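Local structure of adherence and virulence protein A (6PON) at residues B[93-98]-B[198-203]; B[19-24]-B[85-90]. The protein probably binds fibronectin and acts in pneumococcal adherence and virulence. One frame throughout, in Å; residues are numbered along the deposited sequence.

Contact 1 of 2, residues B[93-98]-B[198-203]; sequences QVENDR and LFQGLG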
# COMPACT_ATOMS: atom_id res chain seq x y z
N GLN B 93 13.15 23.51 -13.45
CA GLN B 93 11.77 23.64 -13.01
C GLN B 93 11.74 24.25 -11.61
O GLN B 93 12.57 23.93 -10.76
CB GLN B 93 11.10 22.26 -13.00
CG GLN B 93 9.66 22.25 -12.56
CD GLN B 93 9.08 20.86 -12.56
OE1 GLN B 93 9.81 19.86 -12.65
NE2 GLN B 93 7.75 20.77 -12.50
N VAL B 94 10.78 25.14 -11.38
CA VAL B 94 10.54 25.64 -10.03
C VAL B 94 9.71 24.60 -9.29
O VAL B 94 8.53 24.42 -9.58
CB VAL B 94 9.82 26.99 -10.03
CG1 VAL B 94 9.68 27.49 -8.60
CG2 VAL B 94 10.57 28.00 -10.88
N GLU B 95 10.33 23.91 -8.33
CA GLU B 95 9.62 22.96 -7.47
C GLU B 95 8.95 21.93 -8.38
O GLU B 95 9.62 21.37 -9.27
CB GLU B 95 8.68 23.73 -6.55
CG GLU B 95 9.34 24.30 -5.30
CD GLU B 95 10.15 23.25 -4.52
OE1 GLU B 95 11.39 23.43 -4.38
OE2 GLU B 95 9.57 22.25 -4.04
N ASN B 96 7.65 21.64 -8.22
CA ASN B 96 6.90 20.83 -9.17
C ASN B 96 5.79 21.64 -9.81
O ASN B 96 4.78 21.09 -10.25
CB ASN B 96 6.32 19.58 -8.51
CG ASN B 96 6.02 18.47 -9.52
OD1 ASN B 96 6.87 18.10 -10.32
ND2 ASN B 96 4.79 17.94 -9.47
N ASP B 97 5.96 22.96 -9.87
CA ASP B 97 4.98 23.82 -10.50
C ASP B 97 5.24 23.87 -12.01
O ASP B 97 6.24 23.35 -12.50
CB ASP B 97 5.03 25.21 -9.88
CG ASP B 97 3.73 25.98 -10.03
OD1 ASP B 97 2.84 25.58 -10.82
OD2 ASP B 97 3.60 27.02 -9.34
N ARG B 98 4.32 24.49 -12.74
CA ARG B 98 4.42 24.60 -14.20
C ARG B 98 5.16 25.87 -14.60
O ARG B 98 4.64 26.76 -15.27
CB ARG B 98 3.03 24.54 -14.82
CG ARG B 98 2.32 23.15 -14.73
CD ARG B 98 0.80 23.28 -14.89
NE ARG B 98 0.36 24.31 -13.95
CZ ARG B 98 -0.74 25.04 -14.06
NH1 ARG B 98 -1.55 24.87 -15.11
NH2 ARG B 98 -1.01 25.96 -13.15
N LEU B 198 -3.50 18.31 -2.08
CA LEU B 198 -2.36 18.07 -1.21
C LEU B 198 -1.03 18.30 -1.95
O LEU B 198 -0.06 18.78 -1.36
CB LEU B 198 -2.42 16.65 -0.64
CG LEU B 198 -3.61 16.33 0.30
CD1 LEU B 198 -3.82 14.83 0.47
CD2 LEU B 198 -3.39 16.98 1.64
N PHE B 199 -0.96 17.97 -3.23
CA PHE B 199 0.31 17.95 -3.91
C PHE B 199 0.32 18.93 -5.07
O PHE B 199 -0.70 19.17 -5.72
CB PHE B 199 0.66 16.52 -4.34
CG PHE B 199 0.81 15.57 -3.18
CD1 PHE B 199 1.96 15.57 -2.41
CD2 PHE B 199 -0.22 14.71 -2.82
CE1 PHE B 199 2.09 14.71 -1.32
CE2 PHE B 199 -0.09 13.85 -1.73
CZ PHE B 199 1.07 13.85 -0.99
N GLN B 200 1.50 19.52 -5.28
CA GLN B 200 1.76 20.51 -6.31
C GLN B 200 2.09 19.83 -7.63
O GLN B 200 2.88 18.88 -7.67
CB GLN B 200 2.93 21.38 -5.87
CG GLN B 200 3.30 22.49 -6.81
CD GLN B 200 4.58 23.18 -6.38
OE1 GLN B 200 5.46 22.56 -5.78
NE2 GLN B 200 4.69 24.48 -6.69
N GLY B 201 1.49 20.32 -8.71
CA GLY B 201 1.90 19.88 -10.03
C GLY B 201 1.24 18.62 -10.51
O GLY B 201 1.81 17.90 -11.34
N LEU B 202 0.05 18.32 -10.01
CA LEU B 202 -0.70 17.12 -10.37
C LEU B 202 -1.91 17.55 -11.19
O LEU B 202 -2.84 18.15 -10.64
CB LEU B 202 -1.11 16.34 -9.12
CG LEU B 202 -0.12 15.27 -8.65
CD1 LEU B 202 1.32 15.73 -8.70
CD2 LEU B 202 -0.48 14.75 -7.25
N GLY B 203 -1.87 17.30 -12.50
CA GLY B 203 -3.06 17.45 -13.32
C GLY B 203 -4.10 16.41 -12.94
O GLY B 203 -3.84 15.50 -12.15

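Contact 2 of 2, residues B[19-24]-B[85-90]; sequences LVNGRI and GALIES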
# COMPACT_ATOMS: atom_id res chain seq x y z
N LEU B 19 20.49 20.38 -23.85
CA LEU B 19 20.64 21.78 -24.17
C LEU B 19 21.67 22.52 -23.33
O LEU B 19 22.26 23.48 -23.84
CB LEU B 19 19.29 22.50 -24.05
CG LEU B 19 18.24 22.00 -25.04
CD1 LEU B 19 16.96 22.82 -24.92
CD2 LEU B 19 18.79 22.05 -26.46
N VAL B 20 21.90 22.11 -22.08
CA VAL B 20 22.77 22.89 -21.21
C VAL B 20 24.14 23.00 -21.85
O VAL B 20 24.64 22.05 -22.47
CB VAL B 20 22.81 22.29 -19.79
CG1 VAL B 20 23.91 22.90 -18.94
CG2 VAL B 20 21.50 22.53 -19.09
N ASN B 21 24.73 24.19 -21.77
CA ASN B 21 26.00 24.57 -22.40
C ASN B 21 25.89 24.67 -23.91
O ASN B 21 26.91 24.80 -24.59
CB ASN B 21 27.14 23.62 -22.03
CG ASN B 21 27.52 23.73 -20.59
OD1 ASN B 21 27.74 24.84 -20.08
ND2 ASN B 21 27.59 22.60 -19.90
N GLY B 22 24.67 24.60 -24.45
CA GLY B 22 24.46 24.94 -25.84
C GLY B 22 24.50 26.44 -26.06
O GLY B 22 24.63 27.24 -25.13
N ARG B 23 24.38 26.82 -27.32
CA ARG B 23 24.38 28.21 -27.74
C ARG B 23 23.10 28.49 -28.48
O ARG B 23 22.72 27.72 -29.37
CB ARG B 23 25.58 28.53 -28.63
CG ARG B 23 26.91 28.61 -27.90
CD ARG B 23 27.04 29.93 -27.12
NE ARG B 23 28.28 30.00 -26.33
CZ ARG B 23 28.66 31.05 -25.60
NH1 ARG B 23 27.92 32.15 -25.54
NH2 ARG B 23 29.81 31.00 -24.91
N ILE B 24 22.42 29.57 -28.12
CA ILE B 24 21.22 29.99 -28.82
C ILE B 24 21.65 30.71 -30.09
O ILE B 24 22.34 31.73 -30.02
CB ILE B 24 20.34 30.90 -27.96
CG1 ILE B 24 19.89 30.17 -26.70
CG2 ILE B 24 19.14 31.38 -28.75
CD1 ILE B 24 19.31 31.08 -25.67
N GLY B 85 23.39 34.34 -29.58
CA GLY B 85 24.70 33.85 -29.20
C GLY B 85 24.84 33.48 -27.74
O GLY B 85 25.96 33.19 -27.29
N ALA B 86 23.75 33.47 -26.97
CA ALA B 86 23.89 33.26 -25.54
C ALA B 86 24.25 31.81 -25.24
O ALA B 86 24.00 30.89 -26.03
CB ALA B 86 22.61 33.67 -24.82
N LEU B 87 24.86 31.60 -24.08
CA LEU B 87 25.19 30.28 -23.58
C LEU B 87 24.12 29.87 -22.57
O LEU B 87 23.70 30.67 -21.73
CB LEU B 87 26.57 30.27 -22.92
CG LEU B 87 26.89 29.00 -22.13
CD1 LEU B 87 27.15 27.85 -23.09
CD2 LEU B 87 28.07 29.19 -21.18
N ILE B 88 23.65 28.63 -22.68
CA ILE B 88 22.59 28.14 -21.81
C ILE B 88 23.25 27.55 -20.57
O ILE B 88 23.92 26.53 -20.64
CB ILE B 88 21.71 27.11 -22.53
CG1 ILE B 88 20.89 27.83 -23.61
CG2 ILE B 88 20.78 26.42 -21.54
CD1 ILE B 88 20.12 26.91 -24.49
N GLU B 89 23.05 28.21 -19.43
CA GLU B 89 23.80 27.81 -18.25
C GLU B 89 23.09 26.75 -17.41
O GLU B 89 23.74 25.82 -16.93
CB GLU B 89 24.12 29.03 -17.40
CG GLU B 89 25.35 29.75 -17.94
CD GLU B 89 25.64 31.05 -17.23
OE1 GLU B 89 24.73 31.60 -16.56
OE2 GLU B 89 26.79 31.53 -17.37
N SER B 90 21.77 26.86 -17.26
CA SER B 90 21.00 25.93 -16.47
C SER B 90 19.56 25.94 -16.97
O SER B 90 19.09 26.95 -17.51
CB SER B 90 21.04 26.30 -14.98
OG SER B 90 20.34 27.51 -14.77
O HOH W 1 26.28 25.23 -17.22

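Contact 1 of 2, residues B[93-98]-B[198-203]
Asn96 and Gln200 carry most of this junction, where a type II' beta turn, Val94 to Asp97, meets the loop between helix 192-198 and helix 204-225. The turn is closed by Asp97 N bonding Val94 O, and it tips a hairpin of strands 87-93 and 99-107. The tight side is the Asn96 side. Its ND2 reaches Gln200 O at 2.8 Å with an N-H...O angle of 177°, and the acceptor lies in the amide plane, so the bond is almost straight and ties the flat group to a main-chain carbonyl. Beside it Gly201 CA sits 3.1 Å from Asn96 O, a CA-H...O contact; Gly201, with positive phi and no side chain, lets the two backbones come this close. Asn96 is buried, with His9 and Phe174 also against its side chain. The looser side belongs to Glu95, which is exposed. Here the Gln200 side chain, CG anti to its backbone N (chi1 -178°) and extended beyond it, lies over the turn, and OE1 accepts a weak bond from Asn96 N at 3.4 Å. The carboxylate of Glu95 turns to Asn172 instead. Asp97 crosses Gln200 at about a right angle, with the carboxylate and amide planes 47° apart; the closest approach of these two side chains is Asp97 CB to Gln200 NE2, 3.3 Å.

Contact 2 of 2, residues B[19-24]-B[85-90]
Arg23 and Leu87 form the single beta bridge of this contact, their CA atoms 4.7 Å apart, joining the start of strand 23-28 to that of strand 87-93, the end strands of two antiparallel sheets. Four backbone hydrogen bonds flank it. Gly85 N gives to Ile24 O and Ile24 N to Ala86 O at 2.9 Å, while Ile88 N gives to Gly22 O and Ile88 O accepts Asn21 N at 2.7 Å. Asn21 lies in a type II turn from Leu19 to Gly22, closed by Gly22 N on Leu19 O. A fifth bond comes from a side chain: Arg23 NH1 reaches Gly85 O at 2.8 Å, in the carbonyl plane but 17° out of the guanidinium plane. The chain bends at chi2 (-76°), which brings CD near Ala86 O, and one guanidinium face lies against Leu87 CB, 3.4 Å above its centre. A water donates to Asn21 OD1 and, at 2.6 Å, to Glu89 O; the Glu89 carboxylate is held by Gln115 and Ser105. On the buried side Ile24 CG1 meets Ile88 CD1 at 3.9 Å, next to Ile39. Backbone pairing therefore supplies most of the polar bonds, and exposed Arg23 adds one that its positive charge would be expected to strengthen, while the buried isoleucines make the apolar contact.

From the N terminus, the chain runs through helix 5-19 into contact 2, where residues 19-24 start the first antiparallel sheet. That sheet and helix 74-83 are completed before residues 85-90 return to the same place, closing a loop of 60 residues and pairing strand 23-28 with strand 87-93. The latter strand then leads into contact 1 at residues 93-98. A second loop, 99 residues long, carries the rest of the five-stranded sheet and two helices before 198-203 closes it. The loops follow in series, neither nested nor crossed, with centres 25 Å apart. Contact 2 joins sheet to sheet; contact 1 joins the second sheet to the helical part.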